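Local structure of response regulator ChrA (Corynebacterium diphtheriae, 4YN8) at residues G96-L101 / V115-G120. The protein is the response regulator of a haem-sensing two-component system and probably binds DNA through a LuxR-type helix-turn-helix domain to regulate transcription. The protein carries 1 engineered substitution. Numbering follows the deposited sequence.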
loop_
_atom_site.group_PDB
_atom_site.type_symbol
_atom_site.label_atom_id
_atom_site.label_comp_id
_atom_site.label_asym_id
_atom_site.label_seq_id
_atom_site.Cartn_x
_atom_site.Cartn_y
_atom_site.Cartn_z
ATOM N N GLY A 96 8.440 7.058 -2.476
ATOM C CA GLY A 96 9.049 7.960 -3.445
ATOM C C GLY A 96 10.117 7.401 -4.346
ATOM O O GLY A 96 11.170 8.060 -4.621
ATOM N N ALA A 97 9.889 6.191 -4.853
ATOM C CA ALA A 97 10.737 5.656 -5.904
ATOM C C ALA A 97 10.665 6.560 -7.133
ATOM O O ALA A 97 9.655 7.195 -7.373
ATOM C CB ALA A 97 10.280 4.278 -6.280
ATOM N N MET A 98 11.733 6.570 -7.906
ATOM C CA MET A 98 11.793 7.312 -9.162
ATOM C C MET A 98 10.639 6.918 -10.071
ATOM O O MET A 98 9.953 7.811 -10.611
ATOM C CB MET A 98 13.132 7.110 -9.845
ATOM C CG MET A 98 13.381 7.875 -11.114
ATOM S SD MET A 98 13.357 9.676 -10.904
ATOM C CE MET A 98 14.579 9.923 -9.664
ATOM N N GLY A 99 10.397 5.606 -10.214
ATOM C CA GLY A 99 9.313 5.139 -11.084
ATOM C C GLY A 99 8.454 4.059 -10.494
ATOM O O GLY A 99 8.875 3.343 -9.573
ATOM N N TYR A 100 7.253 3.935 -11.054
ATOM C CA TYR A 100 6.276 2.927 -10.663
ATOM C C TYR A 100 5.638 2.446 -11.974
ATOM O O TYR A 100 5.309 3.268 -12.845
ATOM C CB TYR A 100 5.142 3.524 -9.800
ATOM C CG TYR A 100 5.606 4.022 -8.464
ATOM C CD1 TYR A 100 6.160 5.284 -8.312
ATOM C CD2 TYR A 100 5.567 3.198 -7.403
ATOM C CE1 TYR A 100 6.688 5.682 -7.114
ATOM C CE2 TYR A 100 6.009 3.610 -6.145
ATOM C CZ TYR A 100 6.595 4.835 -6.033
ATOM O OH TYR A 100 7.080 5.200 -4.813
ATOM N N LEU A 101 5.423 1.150 -12.060
ATOM C CA LEU A 101 4.780 0.537 -13.236
ATOM C C LEU A 101 4.138 -0.753 -12.836
ATOM O O LEU A 101 4.559 -1.391 -11.867
ATOM C CB LEU A 101 5.823 0.278 -14.331
ATOM C CG LEU A 101 5.255 0.040 -15.731
ATOM C CD1 LEU A 101 4.703 1.302 -16.342
ATOM C CD2 LEU A 101 6.352 -0.571 -16.637
ATOM N N VAL A 115 14.377 3.360 -18.929
ATOM C CA VAL A 115 15.144 4.480 -19.418
ATOM C C VAL A 115 14.883 5.753 -18.652
ATOM O O VAL A 115 15.805 6.491 -18.300
ATOM C CB VAL A 115 14.873 4.702 -20.946
ATOM C CG1 VAL A 115 15.497 6.014 -21.393
ATOM C CG2 VAL A 115 15.390 3.525 -21.777
ATOM N N ALA A 116 13.617 6.052 -18.379
ATOM C CA ALA A 116 13.234 7.255 -17.614
ATOM C C ALA A 116 13.856 7.269 -16.244
ATOM O O ALA A 116 14.391 8.258 -15.804
ATOM C CB ALA A 116 11.739 7.309 -17.456
ATOM N N THR A 117 13.847 6.100 -15.604
ATOM C CA THR A 117 14.412 5.954 -14.253
ATOM C C THR A 117 15.899 6.227 -14.279
ATOM O O THR A 117 16.408 6.927 -13.401
ATOM C CB THR A 117 14.099 4.563 -13.701
ATOM O OG1 THR A 117 12.662 4.409 -13.636
ATOM C CG2 THR A 117 14.647 4.369 -12.263
ATOM N N PHE A 118 16.573 5.666 -15.259
ATOM C CA PHE A 118 18.014 5.903 -15.464
ATOM C C PHE A 118 18.336 7.376 -15.670
ATOM O O PHE A 118 19.340 7.868 -15.168
ATOM C CB PHE A 118 18.487 5.119 -16.642
ATOM C CG PHE A 118 19.966 5.262 -16.937
ATOM C CD1 PHE A 118 20.909 5.030 -15.946
ATOM C CD2 PHE A 118 20.383 5.598 -18.215
ATOM C CE1 PHE A 118 22.280 5.113 -16.212
ATOM C CE2 PHE A 118 21.747 5.669 -18.498
ATOM C CZ PHE A 118 22.693 5.417 -17.501
ATOM N N GLU A 119 17.498 8.065 -16.439
ATOM C CA GLU A 119 17.702 9.501 -16.733
ATOM C C GLU A 119 17.178 10.422 -15.646
ATOM O O GLU A 119 17.281 11.645 -15.733
ATOM C CB GLU A 119 17.071 9.847 -18.084
ATOM C CG GLU A 119 17.620 9.051 -19.246
ATOM C CD GLU A 119 16.972 9.339 -20.592
ATOM O OE1 GLU A 119 15.901 9.957 -20.648
ATOM O OE2 GLU A 119 17.544 8.862 -21.600
ATOM N N GLY A 120 16.590 9.880 -14.604
ATOM C CA GLY A 120 16.165 10.668 -13.469
ATOM C C GLY A 120 14.856 11.377 -13.727
ATOM O O GLY A 120 14.592 12.379 -13.089
#
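Met-98 reaches from the loop just before strand 99-102 to the last turn of helix 107-119, where its CG lies 3.8 Å from Thr-117 CA and 3.9 Å from Thr-117 CG2. The two side chains pass alongside each other in opposite directions. Beyond CG the thioether rests on Gly-120, with SD 3.6 Å from Gly-120 C. Met-98 CG stands anti to its backbone N (chi1 -176°), which sends the chain out to the helix; bends at chi2 and chi3 then carry sulfur and methyl along the helix end.

Thr-117 divides its branches between two tasks. CG2 faces the methionine, while OG1 hydrogen-bonds back to Ala-113 O, one turn earlier. This bond helps fix the rotamer and satisfies the buried hydroxyl within its own helix. Gly-99 adds a looser contact through its backbone, its CA 4.3 Å from Thr-117 OG1.

Gly-120, with positive phi (80°), closes the helix in a Schellman motif, and its N bonds to Thr-117 O at 3.2 Å. Met-98 has a backbone hydrogen bond with Thr-123 of the neighbouring strand 123-124, and its O accepts one from Arg-122 NE. The contact thus packs the helix of the beta-alpha-beta unit 99-102, 107-119, 123-124 against the entry of its first strand, in the CheY-like receiver domain. No hydrogen bond or salt bridge crosses between the segments: the join is made by Met-98 methylene and thioether groups packed on the Thr-117 methyl and on backbone atoms of Thr-117 and Gly-120, while Thr-117 OG1 and Met-98 O find their partners elsewhere, in Ala-113 O and Arg-122 NE.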